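ATP/GTP-binding site-containing protein A (Brucella abortus, PDB 6NTR) acts in the periplasm, where it maintains the integrity of the cell envelope and is a determinant of virulence. Local coordinates at residues 23-28 / 227-232; 61-66 / 86-91; 131-136 / 209-214; 166-171 / 184-189. All blocks are in the same frame, centred on the assembly; numbering follows the deposited sequence.

Contact 1: residues 23-28 / 227-232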
loop_
_atom_site.group_PDB
_atom_site.type_symbol
_atom_site.label_atom_id
_atom_site.label_comp_id
_atom_site.label_asym_id
_atom_site.label_seq_id
_atom_site.Cartn_x
_atom_site.Cartn_y
_atom_site.Cartn_z
ATOM N N SER A 23 -20.458 9.567 4.535
ATOM C CA SER A 23 -20.156 8.317 3.880
ATOM C C SER A 23 -21.367 7.430 3.617
ATOM O O SER A 23 -21.438 6.790 2.579
ATOM C CB SER A 23 -19.100 7.567 4.667
ATOM O OG SER A 23 -19.706 6.790 5.652
ATOM N N GLY A 24 -22.291 7.365 4.567
ATOM C CA GLY A 24 -23.504 6.577 4.416
ATOM C C GLY A 24 -23.260 5.103 4.611
ATOM O O GLY A 24 -24.110 4.266 4.389
ATOM N N ILE A 25 -22.069 4.806 5.066
ATOM C CA ILE A 25 -21.592 3.446 5.291
ATOM C C ILE A 25 -22.006 2.992 6.681
ATOM O O ILE A 25 -21.697 3.668 7.667
ATOM C CB ILE A 25 -20.065 3.382 5.157
ATOM C CG1 ILE A 25 -19.632 3.789 3.765
ATOM C CG2 ILE A 25 -19.554 2.013 5.509
ATOM C CD1 ILE A 25 -18.158 4.001 3.686
ATOM N N SER A 26 -22.678 1.857 6.771
ATOM C CA SER A 26 -23.096 1.335 8.056
ATOM C C SER A 26 -22.247 0.159 8.494
ATOM O O SER A 26 -22.194 -0.170 9.664
ATOM C CB SER A 26 -24.550 0.911 7.985
ATOM O OG SER A 26 -24.677 -0.385 7.447
ATOM N N GLY A 27 -21.597 -0.489 7.542
ATOM C CA GLY A 27 -20.761 -1.621 7.861
ATOM C C GLY A 27 -19.706 -1.843 6.816
ATOM O O GLY A 27 -19.871 -1.448 5.686
ATOM N N LEU A 28 -18.611 -2.458 7.219
ATOM C CA LEU A 28 -17.539 -2.789 6.312
ATOM C C LEU A 28 -16.699 -3.917 6.852
ATOM O O LEU A 28 -15.964 -3.727 7.793
ATOM C CB LEU A 28 -16.668 -1.581 6.026
ATOM C CG LEU A 28 -15.517 -1.803 5.057
ATOM C CD1 LEU A 28 -15.077 -0.507 4.421
ATOM C CD2 LEU A 28 -14.354 -2.497 5.722
ATOM N N GLY A 227 -10.585 9.518 4.697
ATOM C CA GLY A 227 -11.260 10.790 4.802
ATOM C C GLY A 227 -12.488 10.612 5.646
ATOM O O GLY A 227 -12.408 10.575 6.861
ATOM N N ASP A 228 -13.628 10.468 4.994
ATOM C CA ASP A 228 -14.888 10.295 5.694
ATOM C C ASP A 228 -14.885 9.043 6.542
ATOM O O ASP A 228 -15.396 9.065 7.644
ATOM C CB ASP A 228 -16.065 10.194 4.719
ATOM C CG ASP A 228 -16.293 11.455 3.928
ATOM O OD1 ASP A 228 -15.859 12.536 4.364
ATOM O OD2 ASP A 228 -16.912 11.357 2.856
ATOM N N PHE A 229 -14.317 7.955 6.034
ATOM C CA PHE A 229 -14.293 6.699 6.770
ATOM C C PHE A 229 -12.917 6.083 6.864
ATOM O O PHE A 229 -12.106 6.285 5.996
ATOM C CB PHE A 229 -15.228 5.693 6.109
ATOM C CG PHE A 229 -14.625 4.973 4.947
ATOM C CD1 PHE A 229 -14.669 5.516 3.693
ATOM C CD2 PHE A 229 -14.040 3.747 5.110
ATOM C CE1 PHE A 229 -14.127 4.862 2.622
ATOM C CE2 PHE A 229 -13.497 3.087 4.041
ATOM C CZ PHE A 229 -13.545 3.644 2.798
ATOM N N SER A 230 -12.662 5.335 7.928
ATOM C CA SER A 230 -11.394 4.670 8.100
ATOM C C SER A 230 -11.626 3.179 8.275
ATOM O O SER A 230 -12.670 2.735 8.766
ATOM C CB SER A 230 -10.616 5.258 9.286
ATOM O OG SER A 230 -11.462 5.406 10.403
HETATM N N MSE A 231 -10.611 2.406 7.896
HETATM C CA MSE A 231 -10.641 0.974 7.976
HETATM C C MSE A 231 -9.497 0.521 8.813
HETATM O O MSE A 231 -8.503 1.240 8.961
HETATM C CB MSE A 231 -10.381 0.380 6.613
HETATM C CG MSE A 231 -11.444 0.749 5.607
HETATM SE SE MSE A 231 -11.015 -0.263 3.995
HETATM C CE MSE A 231 -9.819 -1.523 4.877
ATOM N N ARG A 232 -9.645 -0.669 9.392
ATOM C CA ARG A 232 -8.636 -1.274 10.226
ATOM C C ARG A 232 -8.192 -2.557 9.557
ATOM O O ARG A 232 -8.997 -3.250 8.970
ATOM C CB ARG A 232 -9.232 -1.638 11.582
ATOM C CG ARG A 232 -9.250 -0.534 12.608
ATOM C CD ARG A 232 -8.225 -0.791 13.692
ATOM N NE ARG A 232 -8.065 0.359 14.566
ATOM C CZ ARG A 232 -7.000 0.577 15.321
ATOM N NH1 ARG A 232 -5.995 -0.273 15.313
ATOM N NH2 ARG A 232 -6.941 1.653 16.088
#
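The ring of Phe229 is the tight spot between 23-28 and 227-232. Ile25 drops CD1 over one face, 3.7 Å above the plane and offset toward the rim, a CH-pi contact in which CD1 is 4.1 Å from the centroid of the Phe229 ring. Further along, Leu28 CD1 comes obliquely to Phe229 CE2 at 3.9 Å, crossing the ring side chain at about a right angle. The same methyl also reaches selenomethionine Met231, 4.0 Å from CD1 of Leu28 to CG of Met231.

The two strands run nearly parallel, 13° apart, but they are not sheet neighbours: each pairs antiparallel with strand 8-19, so their side chains meet across it, 9.6 Å between axes. Leu28 and Met231 also lie on Leu16 and Leu14 of that middle strand; on the other edge of 25-39, Ser26 and Gly27 form a classic beta bulge opposite Asp55 of strand 43-56.

Toward their starts, in the loops before the strands, the contact slackens. Ser23 and Asp228 bring CB to CB at 4.0 Å, and Asp228 is poorly ordered. Ser23 OG is busy locally, accepting from Ile25 N at 3.1 Å in an ST turn and hydrogen-bonding to Asp20 O.

Contact 2: residues 61-66 / 86-91; sequences QRVTDQ and FVDKEL
This is an antiparallel strand pairing at the surface, in the hairpin of strands 62-72 and 78-87, at the end where the second strand turns away. Asp65 and Phe86 form a hydrogen-bonded pair: Asp65 N, in the plane of the Phe86 carbonyl, donates to Phe86 O at 2.8 Å, and Phe86 N returns to Asp65 O at 2.7 Å in a nearly straight bond (173°). Thr64 and Val87 follow as a non-hydrogen-bonded pair, their side chains on the opposite face from those of Asp65 and Phe86.

At Val87 the chain enters a type I' turn that runs to Glu90, yet the pairing carries on one more step through Asp88. Its N donates to Val63 O at 3.0 Å, while its carboxylate swings back so that OD1 takes Val63 N, also at 3.0 Å. That N-H meets OD1 from above the carboxylate plane, 44° out of it. A side-chain oxygen does the work of a backbone carbonyl as the strand bends off.

Arg62 stretches alongside on the Val87 side, with CG anti to the backbone N (chi1 -174°) and a bend at chi3. One face of its guanidinium lies over Val87 CG1, 3.8 Å from NE of Arg62. The carboxylate of Asp88 is nearby but not paired with it; any attraction would be long-range.

Strand 43-56 holds the other edge of 61-66, with backbone bonds from Arg62, Thr64 and Gln66 to Val54, Thr52 and Phe50, and Arg49 making a salt bridge to Asp65 OD2. Beyond the turn, which closes a second hairpin, strand 90-102 pairs antiparallel with 78-87.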
loop_
_atom_site.group_PDB
_atom_site.type_symbol
_atom_site.label_atom_id
_atom_site.label_comp_id
_atom_site.label_asym_id
_atom_site.label_seq_id
_atom_site.Cartn_x
_atom_site.Cartn_y
_atom_site.Cartn_z
ATOM N N GLN A 61 -25.832 -4.959 -0.319
ATOM C CA GLN A 61 -24.403 -4.952 -0.076
ATOM C C GLN A 61 -23.575 -4.813 -1.344
ATOM O O GLN A 61 -23.969 -5.257 -2.394
ATOM C CB GLN A 61 -23.999 -6.229 0.633
ATOM C CG GLN A 61 -22.809 -6.057 1.533
ATOM C CD GLN A 61 -22.333 -7.351 2.105
ATOM O OE1 GLN A 61 -22.458 -8.382 1.489
ATOM N NE2 GLN A 61 -21.771 -7.301 3.282
ATOM N N ARG A 62 -22.432 -4.154 -1.231
ATOM C CA ARG A 62 -21.514 -3.961 -2.351
ATOM C C ARG A 62 -20.164 -4.538 -1.976
ATOM O O ARG A 62 -19.548 -4.104 -1.000
ATOM C CB ARG A 62 -21.342 -2.491 -2.727
ATOM C CG ARG A 62 -20.498 -2.298 -3.991
ATOM C CD ARG A 62 -20.056 -0.836 -4.233
ATOM N NE ARG A 62 -20.729 -0.226 -5.383
ATOM C CZ ARG A 62 -20.220 0.734 -6.151
ATOM N NH1 ARG A 62 -19.003 1.201 -5.937
ATOM N NH2 ARG A 62 -20.926 1.208 -7.165
ATOM N N VAL A 63 -19.699 -5.495 -2.764
ATOM C CA VAL A 63 -18.456 -6.197 -2.495
ATOM C C VAL A 63 -17.481 -5.818 -3.595
ATOM O O VAL A 63 -17.635 -6.244 -4.741
ATOM C CB VAL A 63 -18.655 -7.715 -2.436
ATOM C CG1 VAL A 63 -17.354 -8.358 -2.087
ATOM C CG2 VAL A 63 -19.782 -8.118 -1.450
ATOM N N THR A 64 -16.504 -4.989 -3.258
ATOM C CA THR A 64 -15.484 -4.547 -4.193
ATOM C C THR A 64 -14.229 -5.377 -3.979
ATOM O O THR A 64 -13.816 -5.590 -2.836
ATOM C CB THR A 64 -15.208 -3.056 -4.017
ATOM O OG1 THR A 64 -16.413 -2.323 -4.237
ATOM C CG2 THR A 64 -14.221 -2.598 -4.998
ATOM N N ASP A 65 -13.718 -5.950 -5.066
ATOM C CA ASP A 65 -12.554 -6.820 -5.053
ATOM C C ASP A 65 -11.524 -6.209 -5.971
ATOM O O ASP A 65 -11.687 -6.211 -7.177
ATOM C CB ASP A 65 -12.958 -8.221 -5.539
ATOM C CG ASP A 65 -11.860 -9.234 -5.414
ATOM O OD1 ASP A 65 -10.726 -8.885 -5.680
ATOM O OD2 ASP A 65 -12.118 -10.386 -5.057
ATOM N N GLN A 66 -10.456 -5.697 -5.387
ATOM C CA GLN A 66 -9.395 -5.085 -6.138
ATOM C C GLN A 66 -8.281 -6.106 -6.188
ATOM O O GLN A 66 -7.891 -6.625 -5.169
ATOM C CB GLN A 66 -8.951 -3.801 -5.450
ATOM C CG GLN A 66 -8.901 -2.569 -6.337
ATOM C CD GLN A 66 -9.402 -1.297 -5.663
ATOM O OE1 GLN A 66 -9.725 -1.291 -4.492
ATOM N NE2 GLN A 66 -9.465 -0.222 -6.416
ATOM N N PHE A 86 -13.229 -5.492 -9.316
ATOM C CA PHE A 86 -14.518 -6.133 -9.540
ATOM C C PHE A 86 -15.551 -5.580 -8.570
ATOM O O PHE A 86 -15.325 -5.583 -7.359
ATOM C CB PHE A 86 -14.425 -7.647 -9.353
ATOM C CG PHE A 86 -13.457 -8.321 -10.272
ATOM C CD1 PHE A 86 -13.791 -8.545 -11.587
ATOM C CD2 PHE A 86 -12.221 -8.752 -9.808
ATOM C CE1 PHE A 86 -12.911 -9.147 -12.414
ATOM C CE2 PHE A 86 -11.339 -9.360 -10.641
ATOM C CZ PHE A 86 -11.681 -9.559 -11.940
ATOM N N VAL A 87 -16.694 -5.144 -9.091
ATOM C CA VAL A 87 -17.802 -4.658 -8.270
ATOM C C VAL A 87 -18.947 -5.657 -8.359
ATOM O O VAL A 87 -19.600 -5.772 -9.405
ATOM C CB VAL A 87 -18.278 -3.267 -8.698
ATOM C CG1 VAL A 87 -19.363 -2.796 -7.764
ATOM C CG2 VAL A 87 -17.149 -2.299 -8.675
ATOM N N ASP A 88 -19.232 -6.336 -7.246
ATOM C CA ASP A 88 -20.259 -7.374 -7.214
ATOM C C ASP A 88 -20.045 -8.340 -8.373
ATOM O O ASP A 88 -20.968 -8.679 -9.117
ATOM C CB ASP A 88 -21.666 -6.771 -7.225
ATOM C CG ASP A 88 -21.947 -5.913 -5.993
ATOM O OD1 ASP A 88 -21.713 -6.387 -4.864
ATOM O OD2 ASP A 88 -22.391 -4.757 -6.152
ATOM N N LYS A 89 -18.803 -8.772 -8.502
ATOM C CA LYS A 89 -18.377 -9.770 -9.470
ATOM C C LYS A 89 -18.234 -9.362 -10.920
ATOM O O LYS A 89 -18.012 -10.202 -11.762
ATOM C CB LYS A 89 -19.233 -11.022 -9.316
ATOM C CG LYS A 89 -19.417 -11.391 -7.858
ATOM C CD LYS A 89 -20.049 -12.744 -7.648
ATOM C CE LYS A 89 -19.243 -13.559 -6.666
ATOM N NZ LYS A 89 -20.093 -14.501 -5.897
ATOM N N GLU A 90 -18.329 -8.081 -11.211
ATOM C CA GLU A 90 -18.192 -7.613 -12.571
ATOM C C GLU A 90 -16.963 -6.767 -12.694
ATOM O O GLU A 90 -16.747 -5.897 -11.873
ATOM C CB GLU A 90 -19.374 -6.754 -12.951
ATOM C CG GLU A 90 -20.709 -7.311 -12.538
ATOM C CD GLU A 90 -21.850 -6.420 -12.956
ATOM O OE1 GLU A 90 -21.591 -5.281 -13.391
ATOM O OE2 GLU A 90 -23.007 -6.861 -12.843
ATOM N N LEU A 91 -16.164 -6.988 -13.728
ATOM C CA LEU A 91 -14.965 -6.199 -13.882
ATOM C C LEU A 91 -15.401 -4.847 -14.364
ATOM O O LEU A 91 -15.869 -4.705 -15.474
ATOM C CB LEU A 91 -14.063 -6.823 -14.931
ATOM C CG LEU A 91 -12.869 -5.964 -15.307
ATOM C CD1 LEU A 91 -11.923 -5.886 -14.131
ATOM C CD2 LEU A 91 -12.143 -6.506 -16.521
#

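Contact 3: residues 131-136 / 209-214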
loop_
_atom_site.group_PDB
_atom_site.type_symbol
_atom_site.label_atom_id
_atom_site.label_comp_id
_atom_site.label_asym_id
_atom_site.label_seq_id
_atom_site.Cartn_x
_atom_site.Cartn_y
_atom_site.Cartn_z
ATOM N N GLU A 131 12.063 0.609 1.004
ATOM C CA GLU A 131 13.434 0.433 1.474
ATOM C C GLU A 131 13.975 1.713 2.080
ATOM O O GLU A 131 14.677 1.683 3.094
ATOM C CB GLU A 131 14.334 -0.022 0.328
ATOM C CG GLU A 131 14.143 -1.455 -0.064
ATOM C CD GLU A 131 15.127 -1.893 -1.115
ATOM O OE1 GLU A 131 15.128 -1.297 -2.215
ATOM O OE2 GLU A 131 15.903 -2.830 -0.845
ATOM N N GLU A 132 13.663 2.847 1.464
ATOM C CA GLU A 132 14.088 4.137 1.992
ATOM C C GLU A 132 13.428 4.437 3.327
ATOM O O GLU A 132 14.020 5.088 4.190
ATOM C CB GLU A 132 13.742 5.216 0.984
ATOM C CG GLU A 132 14.058 6.590 1.402
ATOM C CD GLU A 132 13.434 7.563 0.455
ATOM O OE1 GLU A 132 12.183 7.560 0.373
ATOM O OE2 GLU A 132 14.184 8.296 -0.227
ATOM N N LEU A 133 12.179 4.020 3.487
ATOM C CA LEU A 133 11.510 4.197 4.760
ATOM C C LEU A 133 12.240 3.450 5.858
ATOM O O LEU A 133 12.469 3.999 6.937
ATOM C CB LEU A 133 10.068 3.731 4.634
ATOM C CG LEU A 133 9.180 3.496 5.851
ATOM C CD1 LEU A 133 9.348 4.537 6.918
ATOM C CD2 LEU A 133 7.770 3.520 5.362
ATOM N N ILE A 134 12.635 2.204 5.594
ATOM C CA ILE A 134 13.353 1.421 6.600
ATOM C C ILE A 134 14.700 2.050 6.903
ATOM O O ILE A 134 15.081 2.201 8.068
ATOM C CB ILE A 134 13.521 -0.045 6.156
ATOM C CG1 ILE A 134 12.167 -0.724 5.978
ATOM C CG2 ILE A 134 14.316 -0.827 7.173
ATOM C CD1 ILE A 134 12.256 -2.045 5.259
ATOM N N GLY A 135 15.449 2.410 5.870
ATOM C CA GLY A 135 16.762 2.990 6.055
ATOM C C GLY A 135 16.703 4.245 6.895
ATOM O O GLY A 135 17.352 4.345 7.936
ATOM N N LYS A 136 15.900 5.205 6.451
ATOM C CA LYS A 136 15.709 6.418 7.227
ATOM C C LYS A 136 15.329 6.082 8.663
ATOM O O LYS A 136 15.867 6.658 9.609
ATOM C CB LYS A 136 14.658 7.297 6.548
ATOM C CG LYS A 136 15.115 7.725 5.155
ATOM C CD LYS A 136 14.503 9.020 4.660
ATOM C CE LYS A 136 15.289 9.566 3.460
ATOM N NZ LYS A 136 14.975 10.984 3.112
ATOM N N ILE A 209 -2.363 6.497 6.054
ATOM C CA ILE A 209 -2.280 5.193 6.654
ATOM C C ILE A 209 -1.288 5.115 7.798
ATOM O O ILE A 209 -0.190 5.584 7.687
ATOM C CB ILE A 209 -1.912 4.122 5.605
ATOM C CG1 ILE A 209 -1.934 2.745 6.231
ATOM C CG2 ILE A 209 -0.535 4.350 5.041
ATOM C CD1 ILE A 209 -1.683 1.616 5.260
ATOM N N ASN A 210 -1.692 4.475 8.873
ATOM C CA ASN A 210 -0.842 4.269 10.009
ATOM C C ASN A 210 -0.555 2.793 10.124
ATOM O O ASN A 210 -1.456 2.004 10.075
ATOM C CB ASN A 210 -1.536 4.715 11.285
ATOM C CG ASN A 210 -1.917 6.160 11.258
ATOM O OD1 ASN A 210 -2.886 6.548 10.638
ATOM N ND2 ASN A 210 -1.146 6.968 11.945
ATOM N N PHE A 211 0.696 2.415 10.293
ATOM C CA PHE A 211 1.028 1.020 10.432
ATOM C C PHE A 211 2.243 0.790 11.301
ATOM O O PHE A 211 3.013 1.683 11.515
ATOM C CB PHE A 211 1.231 0.372 9.043
ATOM C CG PHE A 211 2.336 0.972 8.232
ATOM C CD1 PHE A 211 2.111 2.057 7.435
ATOM C CD2 PHE A 211 3.592 0.440 8.265
ATOM C CE1 PHE A 211 3.120 2.606 6.698
ATOM C CE2 PHE A 211 4.603 0.990 7.533
ATOM C CZ PHE A 211 4.364 2.072 6.749
ATOM N N LYS A 212 2.402 -0.434 11.774
ATOM C CA LYS A 212 3.550 -0.839 12.561
ATOM C C LYS A 212 4.436 -1.607 11.593
ATOM O O LYS A 212 4.006 -2.575 11.008
ATOM C CB LYS A 212 3.120 -1.740 13.702
ATOM C CG LYS A 212 2.462 -1.010 14.852
ATOM C CD LYS A 212 1.922 -1.977 15.881
ATOM C CE LYS A 212 1.569 -1.291 17.189
ATOM N NZ LYS A 212 1.172 0.128 17.013
ATOM N N LEU A 213 5.676 -1.186 11.424
ATOM C CA LEU A 213 6.571 -1.798 10.460
ATOM C C LEU A 213 7.812 -2.488 10.999
ATOM O O LEU A 213 8.480 -1.962 11.867
ATOM C CB LEU A 213 6.977 -0.723 9.463
ATOM C CG LEU A 213 8.219 -0.854 8.602
ATOM C CD1 LEU A 213 7.885 -1.599 7.330
ATOM C CD2 LEU A 213 8.733 0.522 8.253
ATOM N N TYR A 214 8.099 -3.672 10.472
ATOM C CA TYR A 214 9.267 -4.470 10.834
ATOM C C TYR A 214 10.447 -4.113 9.943
ATOM O O TYR A 214 10.285 -3.619 8.831
ATOM C CB TYR A 214 8.978 -5.967 10.707
ATOM C CG TYR A 214 8.035 -6.474 11.742
ATOM C CD1 TYR A 214 6.675 -6.247 11.628
ATOM C CD2 TYR A 214 8.498 -7.164 12.849
ATOM C CE1 TYR A 214 5.793 -6.689 12.589
ATOM C CE2 TYR A 214 7.629 -7.613 13.815
ATOM C CZ TYR A 214 6.275 -7.372 13.679
ATOM O OH TYR A 214 5.399 -7.810 14.639
#
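Leu133 meets the strand head-on. From helix 126-138 its side chain sets off toward 209-214, CG anti to its backbone N (chi1 166°), those of Phe211 and Leu213 set off toward the helix, and the ends meet tip to tip. Against Phe211 the branch used is CD2, which sits at the ring edge, in plane, 4.0 Å from CZ. The ring is therefore touched at its far corner and not across a face. Against Leu213 the match is branch point to methyl: CG of Leu133 lies 3.8 Å from CD2 of Leu213. That methyl also serves Ile134, whose CG1 comes within 4.3 Å of Leu213 CD2.

The helix segment crosses the strand segment at -80°, close to perpendicular, with the axes 10.2 Å apart, so a single turn of helix rides over the strand and few residues can touch. Phe211 and Leu213 share the face of the sheet that the helix covers, while Tyr214 turns away and its OH binds Arg220 NE. Strand 187-195 lends Ile192 to Leu133 and Phe211, and a glycerol, probably from the crystallisation liquor, lies about 4 Å from the Phe211 side chain.

All the touching residues are buried and the meeting side-chain atoms are hydrocarbon, with no polar bond between the two segments. The helix is thus held to this strand by burial of apolar surface, with shape fit in place of directional bonds.

Contact 4: residues 166-171 / 184-189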
loop_
_atom_site.group_PDB
_atom_site.type_symbol
_atom_site.label_atom_id
_atom_site.label_comp_id
_atom_site.label_asym_id
_atom_site.label_seq_id
_atom_site.Cartn_x
_atom_site.Cartn_y
_atom_site.Cartn_z
ATOM N N GLY A 166 7.880 6.729 14.771
ATOM C CA GLY A 166 7.937 6.779 16.211
ATOM C C GLY A 166 9.018 5.880 16.783
ATOM O O GLY A 166 9.971 5.491 16.099
ATOM N N LYS A 167 8.909 5.594 18.070
ATOM C CA LYS A 167 9.899 4.774 18.745
ATOM C C LYS A 167 9.694 3.286 18.568
ATOM O O LYS A 167 8.578 2.818 18.483
ATOM C CB LYS A 167 9.986 5.135 20.228
ATOM C CG LYS A 167 8.809 4.696 21.065
ATOM C CD LYS A 167 8.986 5.076 22.523
ATOM C CE LYS A 167 8.093 6.250 22.890
ATOM N NZ LYS A 167 6.800 5.833 23.495
ATOM N N GLN A 168 10.782 2.539 18.518
ATOM C CA GLN A 168 10.673 1.110 18.366
ATOM C C GLN A 168 9.993 0.522 19.578
ATOM O O GLN A 168 10.326 0.850 20.693
ATOM C CB GLN A 168 12.049 0.489 18.199
ATOM C CG GLN A 168 12.789 0.973 16.969
ATOM C CD GLN A 168 14.220 0.496 16.933
ATOM O OE1 GLN A 168 14.524 -0.601 17.379
ATOM N NE2 GLN A 168 15.112 1.330 16.412
ATOM N N GLN A 169 9.035 -0.350 19.346
ATOM C CA GLN A 169 8.304 -0.998 20.405
ATOM C C GLN A 169 8.083 -2.450 20.048
ATOM O O GLN A 169 8.115 -2.804 18.896
ATOM C CB GLN A 169 6.950 -0.322 20.587
ATOM C CG GLN A 169 6.015 -0.454 19.398
ATOM C CD GLN A 169 4.606 -0.836 19.786
ATOM O OE1 GLN A 169 4.287 -2.007 19.929
ATOM N NE2 GLN A 169 3.757 0.155 19.956
ATOM N N ALA A 170 7.921 -3.292 21.049
ATOM C CA ALA A 170 7.654 -4.688 20.813
ATOM C C ALA A 170 6.577 -5.126 21.772
ATOM O O ALA A 170 6.851 -5.870 22.699
ATOM C CB ALA A 170 8.909 -5.508 21.011
ATOM N N VAL A 171 5.353 -4.675 21.562
ATOM C CA VAL A 171 4.282 -5.056 22.456
ATOM C C VAL A 171 3.561 -6.229 21.852
ATOM O O VAL A 171 3.014 -6.110 20.768
ATOM C CB VAL A 171 3.250 -3.928 22.613
ATOM C CG1 VAL A 171 1.973 -4.460 23.236
ATOM C CG2 VAL A 171 3.814 -2.796 23.447
ATOM N N LYS A 184 8.874 -11.555 18.110
ATOM C CA LYS A 184 9.505 -10.840 19.207
ATOM C C LYS A 184 10.444 -9.729 18.730
ATOM O O LYS A 184 11.237 -9.213 19.525
ATOM C CB LYS A 184 10.260 -11.835 20.091
ATOM C CG LYS A 184 9.423 -13.042 20.578
ATOM C CD LYS A 184 8.272 -12.646 21.508
ATOM C CE LYS A 184 7.400 -13.840 21.910
ATOM N NZ LYS A 184 7.692 -14.350 23.284
ATOM N N ASP A 185 10.366 -9.349 17.454
ATOM C CA ASP A 185 11.211 -8.324 16.859
ATOM C C ASP A 185 10.572 -6.944 17.031
ATOM O O ASP A 185 9.365 -6.814 17.237
ATOM C CB ASP A 185 11.440 -8.634 15.372
ATOM C CG ASP A 185 12.064 -10.015 15.144
ATOM O OD1 ASP A 185 12.581 -10.617 16.111
ATOM O OD2 ASP A 185 12.021 -10.514 13.997
ATOM N N GLN A 186 11.403 -5.914 16.978
ATOM C CA GLN A 186 10.960 -4.539 17.132
ATOM C C GLN A 186 10.213 -4.025 15.918
ATOM O O GLN A 186 10.440 -4.482 14.826
ATOM C CB GLN A 186 12.153 -3.629 17.395
ATOM C CG GLN A 186 12.840 -3.841 18.724
ATOM C CD GLN A 186 12.101 -3.205 19.872
ATOM O OE1 GLN A 186 11.540 -2.132 19.740
ATOM N NE2 GLN A 186 12.104 -3.866 21.008
ATOM N N VAL A 187 9.341 -3.054 16.125
ATOM C CA VAL A 187 8.602 -2.440 15.045
ATOM C C VAL A 187 8.682 -0.939 15.189
ATOM O O VAL A 187 9.031 -0.436 16.236
ATOM C CB VAL A 187 7.119 -2.829 15.038
ATOM C CG1 VAL A 187 6.948 -4.332 14.999
ATOM C CG2 VAL A 187 6.399 -2.223 16.224
ATOM N N TRP A 188 8.411 -0.232 14.109
ATOM C CA TRP A 188 8.386 1.209 14.134
ATOM C C TRP A 188 6.977 1.625 13.817
ATOM O O TRP A 188 6.398 1.115 12.878
ATOM C CB TRP A 188 9.252 1.789 13.032
ATOM C CG TRP A 188 10.696 1.685 13.231
ATOM C CD1 TRP A 188 11.447 2.366 14.129
ATOM C CD2 TRP A 188 11.595 0.880 12.484
ATOM N NE1 TRP A 188 12.754 2.023 14.005
ATOM C CE2 TRP A 188 12.876 1.109 12.996
ATOM C CE3 TRP A 188 11.443 -0.017 11.433
ATOM C CZ2 TRP A 188 13.995 0.470 12.496
ATOM C CZ3 TRP A 188 12.543 -0.642 10.943
ATOM C CH2 TRP A 188 13.807 -0.401 11.470
ATOM N N PRO A 189 6.392 2.511 14.623
ATOM C CA PRO A 189 5.069 2.959 14.210
ATOM C C PRO A 189 5.304 3.858 13.021
ATOM O O PRO A 189 6.211 4.661 13.075
ATOM C CB PRO A 189 4.582 3.755 15.407
ATOM C CG PRO A 189 5.380 3.254 16.555
ATOM C CD PRO A 189 6.723 2.948 15.984
#
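The indole of Trp188 is approached by 166-171 along the pyrrole side: Gly166 O lies at its edge, near the ring plane, and Gln168 comes in obliquely, CG 3.1 Å from NE1 of Trp188. Gln168 runs side by side with the tryptophan, pointing the same way, its amide turned 74° from the ring. Its NE2 faces Trp188 NE1 at 3.4 Å, but both are donors, so this is proximity and not a bond. The Pro189 ring carries its CD against Lys167 O, at 3.1 Å a close touch.

The hold itself is backbone. Gln169 and Val187 form a single antiparallel hydrogen-bonded bridge: Gln169 N donates to Val187 O at 3.1 Å and Val187 N to Gln169 O at 3.0 Å, each donor in the carbonyl plane. Gly166 N adds a hydrogen bond to Pro189 O, 3.2 Å long. Gln169 CG packs on Val187 CG2, 3.7 Å away.

Segment 166-171 leads from strand 159-165 to helix 174-179, carrying the pairing with 187-195 a little past the strand's end. On the other edge of 187-195, the backbone of Trp188 is hydrogen-bonded to that of Leu213 of strand 207-214, while the indole rests on Ala137 and Glu138 of helix 126-138.

How the contacts relate
Contact 3 is the fully buried one, and its side chains meet through hydrocarbon alone; contact 1 is partly buried, still hydrocarbon and aromatic, and fades to polar turn residues. Contacts 2 and 4 lie at the surface and rest chiefly on backbone hydrogen bonds between antiparallel segments, contact 2 adding a carboxylate and contact 4 a single bridge with an indole beside it. Contacts 3 and 4 share a neighbourhood and touch through the paired strands 187-195 and 207-214. Contact 2 is on the other side of the chain's centre, its centre about 36 Å from that of contact 4.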